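Local coordinates for protein histidine acid phosphatase (Bifidobacterium longum subsp. infantis, PDB 6RXF) that probably removes phosphate groups from inositol phosphates, including inositol hexakisphosphate, and from 2,3-bisphosphoglycerate, at residues R52-Y57 with Y313-I318; Q111-G116 with F154-N159; S150-E155 with K183-N188; A352-D357 with N436-E441. The protein carries 1 engineered substitution. All coordinates share one frame; numbering follows the deposited sequence.

In the fold
Contacts 2 and 3, with centres 11 Å apart, use overlapping parts of helix 145-161 and share F154 and E155: one face of the helix lies on helix 106-122, and E155 reaches a pair of zinc ions together with D184. Contact 1 begins at R52, the end of the RHGxR signature that marks the phosphate pocket in histidine phosphatases, and ties that loop to helix 305-321. Its centre is 18 Å from that of contact 4, and the two touch where Y313 CE2 lies 3.6 Å from L353 CD1, on consecutive helices. The centre of contact 4 is about 28 Å from that of contact 2 and 29 Å from that of contact 3, across the centre of the chain, and E356, on its helix segment, binds another zinc.

Contact 1 (R52-Y57 with Y313-I318); sequences RGLSSY and YNLYII
I318 and L54 bury most of the surface here, their side chains crossing at about a right angle. The outer methyl of I318, CD1, presses against the loop backbone, 3.1 Å from R52 O and 3.3 Å from G53 C. L54 meets it from the loop: its CG lies beside the backbone N (chi1 -72°), which turns CD2 toward the helix, 3.8 Å from I318 CG1. The same CD2 is 3.9 Å from CD2 of L315, one turn earlier, so one leucine methyl fills the notch between two branched side chains on helix 305-321. R52 closes the RHGxR signature of the histidine phosphatases, and L54 thus carries the loop just after it onto the helix. Were I318 cut back to an alanine, a gap would probably open beside the R52-G53 peptide and L54 would lose much of its apolar cover. L54 N is held by N96 OD1, and L315 also packs on Y59 and L63 of helix 59-72.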
loop_
_atom_site.group_PDB
_atom_site.type_symbol
_atom_site.label_atom_id
_atom_site.label_comp_id
_atom_site.label_asym_id
_atom_site.label_seq_id
_atom_site.Cartn_x
_atom_site.Cartn_y
_atom_site.Cartn_z
ATOM N N ARG B 52 1.217 -8.079 5.317
ATOM C CA ARG B 52 0.170 -8.753 6.067
ATOM C C ARG B 52 0.024 -10.184 5.567
ATOM O O ARG B 52 0.490 -10.533 4.481
ATOM C CB ARG B 52 -1.167 -8.013 5.941
ATOM C CG ARG B 52 -1.528 -7.666 4.507
ATOM C CD ARG B 52 -2.992 -7.278 4.371
ATOM N NE ARG B 52 -3.771 -8.332 3.726
ATOM C CZ ARG B 52 -3.683 -8.651 2.439
ATOM N NH1 ARG B 52 -2.852 -7.998 1.641
ATOM N NH2 ARG B 52 -4.433 -9.628 1.948
ATOM N N GLY B 53 -0.629 -11.012 6.378
ATOM C CA GLY B 53 -0.924 -12.376 6.002
ATOM C C GLY B 53 -2.103 -12.438 5.046
ATOM O O GLY B 53 -2.584 -11.426 4.534
ATOM N N LEU B 54 -2.564 -13.664 4.792
ATOM C CA LEU B 54 -3.767 -13.851 3.991
ATOM C C LEU B 54 -4.957 -13.190 4.674
ATOM O O LEU B 54 -5.063 -13.185 5.903
ATOM C CB LEU B 54 -4.046 -15.340 3.783
ATOM C CG LEU B 54 -3.102 -16.073 2.830
ATOM C CD1 LEU B 54 -3.368 -17.572 2.846
ATOM C CD2 LEU B 54 -3.248 -15.521 1.427
ATOM N N SER B 55 -5.856 -12.620 3.869
ATOM C CA SER B 55 -7.031 -11.959 4.427
ATOM C C SER B 55 -7.964 -12.958 5.098
ATOM O O SER B 55 -8.505 -12.685 6.175
ATOM C CB SER B 55 -7.771 -11.191 3.334
ATOM O OG SER B 55 -7.061 -10.026 2.959
ATOM N N SER B 56 -8.162 -14.120 4.483
ATOM C CA SER B 56 -9.065 -15.120 5.034
ATOM C C SER B 56 -8.692 -16.489 4.484
ATOM O O SER B 56 -7.852 -16.621 3.590
ATOM C CB SER B 56 -10.526 -14.782 4.716
ATOM O OG SER B 56 -10.691 -14.481 3.339
ATOM N N TYR B 57 -9.326 -17.514 5.051
ATOM C CA TYR B 57 -9.216 -18.873 4.545
ATOM C C TYR B 57 -9.988 -18.950 3.238
ATOM O O TYR B 57 -11.204 -19.164 3.238
ATOM C CB TYR B 57 -9.753 -19.868 5.578
ATOM C CG TYR B 57 -9.504 -21.328 5.264
ATOM C CD1 TYR B 57 -8.246 -21.778 4.885
ATOM C CD2 TYR B 57 -10.526 -22.259 5.364
ATOM C CE1 TYR B 57 -8.017 -23.114 4.607
ATOM C CE2 TYR B 57 -10.305 -23.594 5.091
ATOM C CZ TYR B 57 -9.052 -24.017 4.709
ATOM O OH TYR B 57 -8.832 -25.349 4.434
ATOM N N TYR B 313 -1.066 -17.583 -7.964
ATOM C CA TYR B 313 -0.264 -16.367 -8.011
ATOM C C TYR B 313 -0.447 -15.540 -6.748
ATOM O O TYR B 313 0.510 -14.942 -6.241
ATOM C CB TYR B 313 -0.624 -15.537 -9.239
ATOM C CG TYR B 313 0.062 -14.194 -9.247
ATOM C CD1 TYR B 313 1.419 -14.093 -9.528
ATOM C CD2 TYR B 313 -0.641 -13.029 -8.969
ATOM C CE1 TYR B 313 2.060 -12.870 -9.535
ATOM C CE2 TYR B 313 -0.004 -11.796 -8.970
ATOM C CZ TYR B 313 1.346 -11.726 -9.252
ATOM O OH TYR B 313 1.989 -10.513 -9.260
ATOM N N ASN B 314 -1.673 -15.484 -6.226
ATOM C CA ASN B 314 -1.889 -14.740 -4.992
ATOM C C ASN B 314 -1.076 -15.336 -3.853
ATOM O O ASN B 314 -0.328 -14.621 -3.185
ATOM C CB ASN B 314 -3.375 -14.688 -4.649
ATOM C CG ASN B 314 -4.031 -13.413 -5.139
ATOM O OD1 ASN B 314 -3.995 -12.383 -4.464
ATOM N ND2 ASN B 314 -4.624 -13.470 -6.328
ATOM N N LEU B 315 -1.165 -16.656 -3.650
ATOM C CA LEU B 315 -0.370 -17.294 -2.603
ATOM C C LEU B 315 1.111 -16.997 -2.790
ATOM O O LEU B 315 1.853 -16.824 -1.815
ATOM C CB LEU B 315 -0.618 -18.806 -2.592
ATOM C CG LEU B 315 -2.009 -19.296 -2.173
ATOM C CD1 LEU B 315 -1.986 -20.787 -1.957
ATOM C CD2 LEU B 315 -2.512 -18.597 -0.915
ATOM N N TYR B 316 1.550 -16.911 -4.040
ATOM C CA TYR B 316 2.957 -16.675 -4.324
ATOM C C TYR B 316 3.405 -15.294 -3.854
ATOM O O TYR B 316 4.506 -15.148 -3.307
ATOM C CB TYR B 316 3.190 -16.869 -5.819
ATOM C CG TYR B 316 4.427 -16.225 -6.377
ATOM C CD1 TYR B 316 5.678 -16.809 -6.197
ATOM C CD2 TYR B 316 4.341 -15.048 -7.118
ATOM C CE1 TYR B 316 6.812 -16.227 -6.728
ATOM C CE2 TYR B 316 5.468 -14.463 -7.655
ATOM C CZ TYR B 316 6.698 -15.056 -7.455
ATOM O OH TYR B 316 7.817 -14.473 -7.986
ATOM N N ILE B 317 2.569 -14.267 -4.030
ATOM C CA ILE B 317 3.007 -12.935 -3.618
ATOM C C ILE B 317 2.846 -12.748 -2.109
ATOM O O ILE B 317 3.681 -12.098 -1.470
ATOM C CB ILE B 317 2.280 -11.836 -4.421
ATOM C CG1 ILE B 317 0.783 -11.824 -4.127
ATOM C CG2 ILE B 317 2.524 -12.009 -5.922
ATOM C CD1 ILE B 317 0.046 -10.765 -4.897
ATOM N N ILE B 318 1.800 -13.321 -1.503
ATOM C CA ILE B 318 1.682 -13.202 -0.051
ATOM C C ILE B 318 2.757 -14.039 0.638
ATOM O O ILE B 318 3.254 -13.662 1.707
ATOM C CB ILE B 318 0.263 -13.568 0.432
ATOM C CG1 ILE B 318 0.289 -14.158 1.834
ATOM C CG2 ILE B 318 -0.352 -14.602 -0.406
ATOM C CD1 ILE B 318 0.286 -13.132 2.859
#

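Contact 2 (Q111-G116 with F154-N159); sequences QHYGIG and FEKGFN. With ZN (zinc ion), chain P.
A glycine-mediated crossing of two helices brings G116 and G157 together, their C atoms 4.0 Å apart. The axes pass within 6.6 Å at a right-handed angle of -39°, a geometry like that of the GASright motif, in which CA-H groups face carbonyl oxygens. Such contacts recur here: F154 CA is 3.3 Å from H112 O, and F158 CA is 3.4 Å from G116 O. A side chain at either glycine would run into the carbonyl oxygen opposite, so only glycine fits. Each glycine also lies beneath an aromatic face. G116 CA stands 3.5 Å from the centroid of the F154 ring and G157 CA 3.6 Å from that of Y113, both as CH-pi contacts. A chi1 of 179°, with CG opposite the backbone N, lays the F154 ring over G116, and I115 CG2 meets it at the edge, 3.7 Å from CE2. Y113 OH goes on to E160. Beyond the helices, F154 meets F399 and F401 of strand 395-401, while F158 packs on strand 136-141 and against F127 of helix 124-133.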
loop_
_atom_site.group_PDB
_atom_site.type_symbol
_atom_site.label_atom_id
_atom_site.label_comp_id
_atom_site.label_asym_id
_atom_site.label_seq_id
_atom_site.Cartn_x
_atom_site.Cartn_y
_atom_site.Cartn_z
ATOM N N GLN B 111 9.522 -3.809 8.861
ATOM C CA GLN B 111 9.501 -2.708 7.905
ATOM C C GLN B 111 9.277 -1.380 8.611
ATOM O O GLN B 111 10.087 -0.454 8.500
ATOM C CB GLN B 111 8.412 -2.946 6.859
ATOM C CG GLN B 111 8.781 -3.949 5.794
ATOM C CD GLN B 111 7.563 -4.550 5.124
ATOM O OE1 GLN B 111 6.425 -4.288 5.521
ATOM N NE2 GLN B 111 7.795 -5.376 4.106
ATOM N N HIS B 112 8.181 -1.276 9.360
ATOM C CA HIS B 112 7.847 -0.007 9.990
ATOM C C HIS B 112 8.790 0.321 11.140
ATOM O O HIS B 112 9.043 1.502 11.407
ATOM C CB HIS B 112 6.392 -0.027 10.453
ATOM C CG HIS B 112 5.418 0.302 9.364
ATOM N ND1 HIS B 112 5.042 1.597 9.074
ATOM C CD2 HIS B 112 4.754 -0.488 8.487
ATOM C CE1 HIS B 112 4.180 1.589 8.073
ATOM N NE2 HIS B 112 3.987 0.336 7.699
ATOM N N TYR B 113 9.334 -0.698 11.810
ATOM C CA TYR B 113 10.345 -0.461 12.837
ATOM C C TYR B 113 11.545 0.270 12.254
ATOM O O TYR B 113 12.021 1.262 12.823
ATOM C CB TYR B 113 10.778 -1.789 13.460
ATOM C CG TYR B 113 11.778 -1.667 14.594
ATOM C CD1 TYR B 113 13.137 -1.478 14.340
ATOM C CD2 TYR B 113 11.369 -1.766 15.920
ATOM C CE1 TYR B 113 14.051 -1.370 15.374
ATOM C CE2 TYR B 113 12.276 -1.670 16.959
ATOM C CZ TYR B 113 13.615 -1.473 16.681
ATOM O OH TYR B 113 14.522 -1.372 17.710
ATOM N N GLY B 114 12.057 -0.218 11.124
ATOM C CA GLY B 114 13.205 0.425 10.505
ATOM C C GLY B 114 12.885 1.815 9.992
ATOM O O GLY B 114 13.693 2.738 10.127
ATOM N N ILE B 115 11.704 1.986 9.397
ATOM C CA ILE B 115 11.309 3.301 8.903
ATOM C C ILE B 115 11.217 4.291 10.053
ATOM O O ILE B 115 11.598 5.461 9.918
ATOM C CB ILE B 115 9.981 3.202 8.133
ATOM C CG1 ILE B 115 10.180 2.391 6.853
ATOM C CG2 ILE B 115 9.435 4.589 7.834
ATOM C CD1 ILE B 115 8.901 1.928 6.234
ATOM N N GLY B 116 10.717 3.837 11.204
ATOM C CA GLY B 116 10.642 4.713 12.362
ATOM C C GLY B 116 12.007 5.009 12.949
ATOM O O GLY B 116 12.282 6.138 13.363
ATOM N N PHE B 154 6.324 1.333 14.070
ATOM C CA PHE B 154 7.038 2.563 13.746
ATOM C C PHE B 154 7.388 3.334 15.011
ATOM O O PHE B 154 8.531 3.773 15.194
ATOM C CB PHE B 154 6.185 3.420 12.807
ATOM C CG PHE B 154 6.816 4.734 12.419
ATOM C CD1 PHE B 154 6.850 5.801 13.306
ATOM C CD2 PHE B 154 7.335 4.914 11.150
ATOM C CE1 PHE B 154 7.424 7.001 12.950
ATOM C CE2 PHE B 154 7.904 6.115 10.784
ATOM C CZ PHE B 154 7.947 7.162 11.686
ATOM N N GLU B 155 6.397 3.536 15.881
ATOM C CA GLU B 155 6.640 4.205 17.152
ATOM C C GLU B 155 7.660 3.440 17.984
ATOM O O GLU B 155 8.503 4.045 18.659
ATOM C CB GLU B 155 5.320 4.360 17.907
ATOM C CG GLU B 155 5.454 4.752 19.362
ATOM C CD GLU B 155 4.114 5.088 19.995
ATOM O OE1 GLU B 155 3.979 6.195 20.561
ATOM O OE2 GLU B 155 3.195 4.245 19.927
ATOM N N LYS B 156 7.613 2.108 17.932
ATOM C CA LYS B 156 8.585 1.297 18.656
ATOM C C LYS B 156 10.002 1.577 18.170
ATOM O O LYS B 156 10.908 1.826 18.972
ATOM C CB LYS B 156 8.239 -0.185 18.501
ATOM C CG LYS B 156 9.046 -1.130 19.386
ATOM C CD LYS B 156 8.667 -2.585 19.114
ATOM C CE LYS B 156 9.280 -3.534 20.136
ATOM N NZ LYS B 156 8.726 -3.312 21.504
ATOM N N GLY B 157 10.212 1.549 16.852
ATOM C CA GLY B 157 11.547 1.785 16.322
ATOM C C GLY B 157 12.002 3.220 16.499
ATOM O O GLY B 157 13.183 3.482 16.747
ATOM N N PHE B 158 11.075 4.171 16.370
ATOM C CA PHE B 158 11.405 5.571 16.614
ATOM C C PHE B 158 11.860 5.788 18.051
ATOM O O PHE B 158 12.821 6.526 18.304
ATOM C CB PHE B 158 10.190 6.440 16.291
ATOM C CG PHE B 158 10.433 7.912 16.422
ATOM C CD1 PHE B 158 10.298 8.549 17.645
ATOM C CD2 PHE B 158 10.760 8.670 15.313
ATOM C CE1 PHE B 158 10.511 9.911 17.762
ATOM C CE2 PHE B 158 10.970 10.037 15.424
ATOM C CZ PHE B 158 10.846 10.655 16.649
ATOM N N ASN B 159 11.175 5.152 19.009
ATOM C CA ASN B 159 11.490 5.346 20.422
ATOM C C ASN B 159 12.809 4.686 20.794
ATOM O O ASN B 159 13.624 5.279 21.508
ATOM C CB ASN B 159 10.360 4.799 21.298
ATOM C CG ASN B 159 9.157 5.723 21.352
ATOM O OD1 ASN B 159 9.271 6.930 21.129
ATOM N ND2 ASN B 159 7.995 5.160 21.655
HETATM ZN ZN ZN P . 1.327 4.047 20.994
HETATM O O HOH W 1 1.582 1.784 20.328
#

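Contact 3 (S150-E155 with K183-N188); sequences SGENFE and KDFQKN. With ZN (zinc ion), chain P; ZN (zinc ion), chain O.
F185 reaches to the backbone of helix 145-161, meeting it at G151. Its CB heads for the helix, and with CG beside the backbone N (chi1 -80°) the ring extends across the interval between the helix and the 183-188 segment. Along one side of the ring, CD1 comes within 4.2 Å of the zinc ion that E155 OE2 binds, and CE1 is 3.8 Å from E155 OE2 itself, a carboxylate oxygen lying at the ring edge near its plane, where aromatic C-H groups are slightly positive. On the other side CE2 rests 3.7 Å from G151 CA. The tip, CZ, arrives obliquely 3.2 Å from G151 C, an approach that any larger residue at G151 would block with its own side chain. D184, the residue before F185, joins a two-zinc site. E155 OE2 binds one ion at 2.2 Å and D184 OD2 the other at 2.1 Å, where two waters add to the coordination. E155 OE1 makes a long bond of 2.7 Å to this second ion. The two carboxylate planes are 72° apart, and the positive charge between them is likely to ease the closeness of the acids. The contact belongs to a beta-alpha-beta crossover: strand 136-141 leads through helix 145-161 to strand 185-187, which pairs parallel with it, and F185 meets Y139 of that first strand.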
loop_
_atom_site.group_PDB
_atom_site.type_symbol
_atom_site.label_atom_id
_atom_site.label_comp_id
_atom_site.label_asym_id
_atom_site.label_seq_id
_atom_site.Cartn_x
_atom_site.Cartn_y
_atom_site.Cartn_z
ATOM N N SER B 150 0.889 -1.152 12.444
ATOM C CA SER B 150 2.061 -0.683 11.713
ATOM C C SER B 150 2.602 0.599 12.328
ATOM O O SER B 150 3.818 0.761 12.482
ATOM C CB SER B 150 1.713 -0.468 10.241
ATOM O OG SER B 150 1.216 -1.658 9.658
ATOM N N GLY B 151 1.710 1.523 12.696
ATOM C CA GLY B 151 2.144 2.698 13.426
ATOM C C GLY B 151 2.800 2.360 14.750
ATOM O O GLY B 151 3.773 3.007 15.148
ATOM N N GLU B 152 2.282 1.347 15.451
ATOM C CA GLU B 152 2.854 0.966 16.739
ATOM C C GLU B 152 4.297 0.508 16.585
ATOM O O GLU B 152 5.160 0.869 17.393
ATOM C CB GLU B 152 2.006 -0.131 17.390
ATOM C CG GLU B 152 0.573 0.289 17.726
ATOM C CD GLU B 152 -0.292 -0.872 18.208
ATOM O OE1 GLU B 152 0.225 -2.008 18.302
ATOM O OE2 GLU B 152 -1.497 -0.649 18.466
ATOM N N ASN B 153 4.586 -0.280 15.549
ATOM C CA ASN B 153 5.962 -0.718 15.347
ATOM C C ASN B 153 6.850 0.438 14.911
ATOM O O ASN B 153 8.006 0.528 15.333
ATOM C CB ASN B 153 6.005 -1.859 14.339
ATOM C CG ASN B 153 5.485 -3.152 14.926
ATOM O OD1 ASN B 153 6.201 -3.854 15.639
ATOM N ND2 ASN B 153 4.223 -3.464 14.648
ATOM N N PHE B 154 6.324 1.333 14.070
ATOM C CA PHE B 154 7.038 2.563 13.746
ATOM C C PHE B 154 7.388 3.334 15.011
ATOM O O PHE B 154 8.531 3.773 15.194
ATOM C CB PHE B 154 6.185 3.420 12.807
ATOM C CG PHE B 154 6.816 4.734 12.419
ATOM C CD1 PHE B 154 6.850 5.801 13.306
ATOM C CD2 PHE B 154 7.335 4.914 11.150
ATOM C CE1 PHE B 154 7.424 7.001 12.950
ATOM C CE2 PHE B 154 7.904 6.115 10.784
ATOM C CZ PHE B 154 7.947 7.162 11.686
ATOM N N GLU B 155 6.397 3.536 15.881
ATOM C CA GLU B 155 6.640 4.205 17.152
ATOM C C GLU B 155 7.660 3.440 17.984
ATOM O O GLU B 155 8.503 4.045 18.659
ATOM C CB GLU B 155 5.320 4.360 17.907
ATOM C CG GLU B 155 5.454 4.752 19.362
ATOM C CD GLU B 155 4.114 5.088 19.995
ATOM O OE1 GLU B 155 3.979 6.195 20.561
ATOM O OE2 GLU B 155 3.195 4.245 19.927
ATOM N N LYS B 183 -3.230 3.621 21.499
ATOM C CA LYS B 183 -3.835 4.685 22.294
ATOM C C LYS B 183 -3.205 6.053 22.052
ATOM O O LYS B 183 -3.854 7.077 22.305
ATOM C CB LYS B 183 -3.747 4.294 23.772
ATOM C CG LYS B 183 -3.883 5.392 24.812
ATOM C CD LYS B 183 -3.358 4.865 26.149
ATOM C CE LYS B 183 -3.892 3.455 26.392
ATOM N NZ LYS B 183 -2.909 2.560 27.055
ATOM N N ASP B 184 -1.968 6.097 21.562
ATOM C CA ASP B 184 -1.350 7.347 21.141
ATOM C C ASP B 184 -1.811 7.804 19.766
ATOM O O ASP B 184 -1.324 8.829 19.284
ATOM C CB ASP B 184 0.177 7.211 21.116
ATOM C CG ASP B 184 0.775 7.070 22.490
ATOM O OD1 ASP B 184 0.158 7.566 23.455
ATOM O OD2 ASP B 184 1.871 6.479 22.600
ATOM N N PHE B 185 -2.712 7.072 19.114
ATOM C CA PHE B 185 -3.025 7.297 17.707
ATOM C C PHE B 185 -4.388 7.961 17.567
ATOM O O PHE B 185 -5.410 7.388 17.954
ATOM C CB PHE B 185 -2.970 5.985 16.923
ATOM C CG PHE B 185 -1.572 5.565 16.561
ATOM C CD1 PHE B 185 -0.750 4.977 17.505
ATOM C CD2 PHE B 185 -1.073 5.778 15.285
ATOM C CE1 PHE B 185 0.541 4.599 17.183
ATOM C CE2 PHE B 185 0.222 5.399 14.957
ATOM C CZ PHE B 185 1.028 4.815 15.909
ATOM N N GLN B 186 -4.394 9.168 17.016
ATOM C CA GLN B 186 -5.632 9.849 16.674
ATOM C C GLN B 186 -6.210 9.255 15.396
ATOM O O GLN B 186 -5.501 9.101 14.398
ATOM C CB GLN B 186 -5.374 11.344 16.495
ATOM C CG GLN B 186 -6.536 12.119 15.910
ATOM C CD GLN B 186 -7.551 12.517 16.961
ATOM O OE1 GLN B 186 -7.223 12.637 18.141
ATOM N NE2 GLN B 186 -8.788 12.730 16.537
ATOM N N LYS B 187 -7.493 8.908 15.428
ATOM C CA LYS B 187 -8.178 8.471 14.220
ATOM C C LYS B 187 -8.492 9.672 13.339
ATOM O O LYS B 187 -8.919 10.722 13.826
ATOM C CB LYS B 187 -9.465 7.725 14.565
ATOM C CG LYS B 187 -9.239 6.375 15.211
ATOM C CD LYS B 187 -10.555 5.643 15.446
ATOM C CE LYS B 187 -11.426 6.378 16.449
ATOM N NZ LYS B 187 -12.671 5.620 16.757
ATOM N N ASN B 188 -8.273 9.512 12.034
ATOM C CA ASN B 188 -8.457 10.599 11.072
ATOM C C ASN B 188 -8.857 10.012 9.722
ATOM O O ASN B 188 -8.086 10.043 8.757
ATOM C CB ASN B 188 -7.180 11.431 10.954
ATOM C CG ASN B 188 -7.423 12.781 10.322
ATOM O OD1 ASN B 188 -8.564 13.159 10.055
ATOM N ND2 ASN B 188 -6.349 13.522 10.085
HETATM ZN ZN ZN P . 1.327 4.047 20.994
HETATM ZN ZN ZN O . 3.439 5.118 22.970
HETATM O O HOH W 2 4.639 4.409 25.018
HETATM O O HOH W 3 2.088 3.274 23.414
HETATM O O HOH W 1 1.582 1.784 20.328
#

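Contact 4 (A352-D357 with N436-E441); sequences ALDAED and NEWRGE. With ZN (zinc ion), chain Q.
W438 turns the edge of its indole to helix 342-361: D354 CB lies in the ring plane, 3.8 Å from CZ3, and D357 CB approaches CH2 obliquely, 3.9 Å away. F358 meets the indole edge-to-face, and the D354 carboxylate stands almost upright to it, 87° between the planes. The tryptophan follows an Asx turn, N436 OD1 accepting from W438 N, and leads into the start of helix 440-443. There D354 OD2 takes a weak but straight bond from G440 N (3.4 Å, 166°) and a proton from a water that in turn accepts from E441 N, at the amino end of the helix, where the helix dipole would probably favour its negative charge. S15 OG and Y433 OH also bond D354. With the carboxylate gone, as in an alanine, G440 N and the water are likely to lose their acceptor, and S15 and Y433 their shared partner. R439 has its guanidinium on the ring of Y433 as a cation-pi pair, and its NH2 bonds N436 O at 2.9 Å and W438 O at 2.7 Å.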
loop_
_atom_site.group_PDB
_atom_site.type_symbol
_atom_site.label_atom_id
_atom_site.label_comp_id
_atom_site.label_asym_id
_atom_site.label_seq_id
_atom_site.Cartn_x
_atom_site.Cartn_y
_atom_site.Cartn_z
ATOM N N ALA B 352 -2.503 -8.097 -14.684
ATOM C CA ALA B 352 -3.940 -8.113 -14.431
ATOM C C ALA B 352 -4.288 -7.463 -13.098
ATOM O O ALA B 352 -5.316 -6.787 -12.989
ATOM C CB ALA B 352 -4.460 -9.550 -14.477
ATOM N N LEU B 353 -3.450 -7.653 -12.077
ATOM C CA LEU B 353 -3.679 -6.989 -10.796
ATOM C C LEU B 353 -3.405 -5.494 -10.894
ATOM O O LEU B 353 -4.214 -4.672 -10.443
ATOM C CB LEU B 353 -2.799 -7.609 -9.715
ATOM C CG LEU B 353 -3.185 -9.002 -9.240
ATOM C CD1 LEU B 353 -2.381 -9.340 -7.998
ATOM C CD2 LEU B 353 -4.675 -9.067 -8.968
ATOM N N ASP B 354 -2.255 -5.126 -11.463
ATOM C CA ASP B 354 -1.908 -3.717 -11.592
ATOM C C ASP B 354 -2.975 -2.957 -12.369
ATOM O O ASP B 354 -3.290 -1.807 -12.041
ATOM C CB ASP B 354 -0.534 -3.577 -12.257
ATOM C CG ASP B 354 0.621 -3.880 -11.294
ATOM O OD1 ASP B 354 0.353 -4.081 -10.084
ATOM O OD2 ASP B 354 1.793 -3.917 -11.742
ATOM N N ALA B 355 -3.571 -3.597 -13.380
ATOM C CA ALA B 355 -4.529 -2.906 -14.237
ATOM C C ALA B 355 -5.746 -2.427 -13.447
ATOM O O ALA B 355 -6.134 -1.254 -13.545
ATOM C CB ALA B 355 -4.945 -3.811 -15.394
ATOM N N GLU B 356 -6.356 -3.317 -12.655
ATOM C CA GLU B 356 -7.522 -2.942 -11.855
ATOM C C GLU B 356 -7.198 -1.800 -10.900
ATOM O O GLU B 356 -7.970 -0.842 -10.750
ATOM C CB GLU B 356 -8.044 -4.150 -11.067
ATOM C CG GLU B 356 -9.081 -3.772 -10.013
ATOM O OE1 GLU B 356 -10.217 -5.826 -10.291
ATOM O OE2 GLU B 356 -11.438 -4.040 -9.956
ATOM N N ASP B 357 -6.064 -1.932 -10.208
ATOM C CA ASP B 357 -5.595 -0.874 -9.326
ATOM C C ASP B 357 -5.334 0.418 -10.095
ATOM O O ASP B 357 -5.724 1.503 -9.645
ATOM C CB ASP B 357 -4.334 -1.337 -8.593
ATOM C CG ASP B 357 -4.642 -2.026 -7.278
ATOM O OD1 ASP B 357 -5.736 -1.790 -6.730
ATOM O OD2 ASP B 357 -3.778 -2.777 -6.768
ATOM N N ASN B 436 3.009 1.935 -20.450
ATOM C CA ASN B 436 2.805 2.671 -19.209
ATOM C C ASN B 436 3.870 2.291 -18.192
ATOM O O ASN B 436 4.231 1.118 -18.071
ATOM C CB ASN B 436 1.415 2.401 -18.629
ATOM C CG ASN B 436 0.896 3.557 -17.806
ATOM O OD1 ASN B 436 1.425 3.864 -16.731
ATOM N ND2 ASN B 436 -0.151 4.211 -18.308
ATOM N N GLU B 437 4.345 3.290 -17.450
ATOM C CA GLU B 437 5.364 3.129 -16.423
ATOM C C GLU B 437 4.805 2.677 -15.075
ATOM O O GLU B 437 5.587 2.299 -14.197
ATOM C CB GLU B 437 6.115 4.453 -16.230
ATOM C CG GLU B 437 5.185 5.641 -15.944
ATOM C CD GLU B 437 5.924 6.882 -15.469
ATOM O OE1 GLU B 437 7.158 6.960 -15.662
ATOM O OE2 GLU B 437 5.269 7.772 -14.880
ATOM N N TRP B 438 3.486 2.710 -14.888
ATOM C CA TRP B 438 2.897 2.415 -13.585
ATOM C C TRP B 438 3.093 0.949 -13.211
ATOM O O TRP B 438 2.758 0.045 -13.987
ATOM C CB TRP B 438 1.410 2.760 -13.597
ATOM C CG TRP B 438 0.796 2.933 -12.242
ATOM C CD1 TRP B 438 0.625 4.105 -11.567
ATOM C CD2 TRP B 438 0.259 1.902 -11.399
ATOM N NE1 TRP B 438 0.012 3.871 -10.358
ATOM C CE2 TRP B 438 -0.221 2.527 -10.230
ATOM C CE3 TRP B 438 0.142 0.512 -11.518
ATOM C CZ2 TRP B 438 -0.811 1.814 -9.189
ATOM C CZ3 TRP B 438 -0.454 -0.196 -10.485
ATOM C CH2 TRP B 438 -0.923 0.457 -9.335
ATOM N N ARG B 439 3.642 0.719 -12.019
ATOM C CA ARG B 439 3.805 -0.615 -11.451
ATOM C C ARG B 439 3.431 -0.548 -9.981
ATOM O O ARG B 439 3.896 0.343 -9.264
ATOM C CB ARG B 439 5.245 -1.133 -11.589
ATOM C CG ARG B 439 5.783 -1.192 -13.002
ATOM C CD ARG B 439 5.197 -2.363 -13.789
ATOM N NE ARG B 439 5.766 -2.421 -15.132
ATOM C CZ ARG B 439 5.352 -1.670 -16.148
ATOM N NH1 ARG B 439 5.938 -1.769 -17.336
ATOM N NH2 ARG B 439 4.355 -0.811 -15.973
ATOM N N GLY B 440 2.595 -1.484 -9.531
ATOM C CA GLY B 440 2.260 -1.531 -8.119
ATOM C C GLY B 440 3.472 -1.736 -7.233
ATOM O O GLY B 440 3.503 -1.258 -6.096
ATOM N N GLU B 441 4.494 -2.426 -7.745
ATOM C CA GLU B 441 5.660 -2.731 -6.924
ATOM C C GLU B 441 6.439 -1.469 -6.573
ATOM O O GLU B 441 6.969 -1.354 -5.463
ATOM C CB GLU B 441 6.559 -3.747 -7.637
ATOM C CG GLU B 441 7.135 -3.250 -8.952
ATOM C CD GLU B 441 8.005 -4.275 -9.660
ATOM O OE1 GLU B 441 7.958 -5.470 -9.294
ATOM O OE2 GLU B 441 8.736 -3.876 -10.594
HETATM ZN ZN ZN Q . -13.019 -3.389 -11.073
HETATM O O HOH W 4 4.374 -4.173 -10.061
#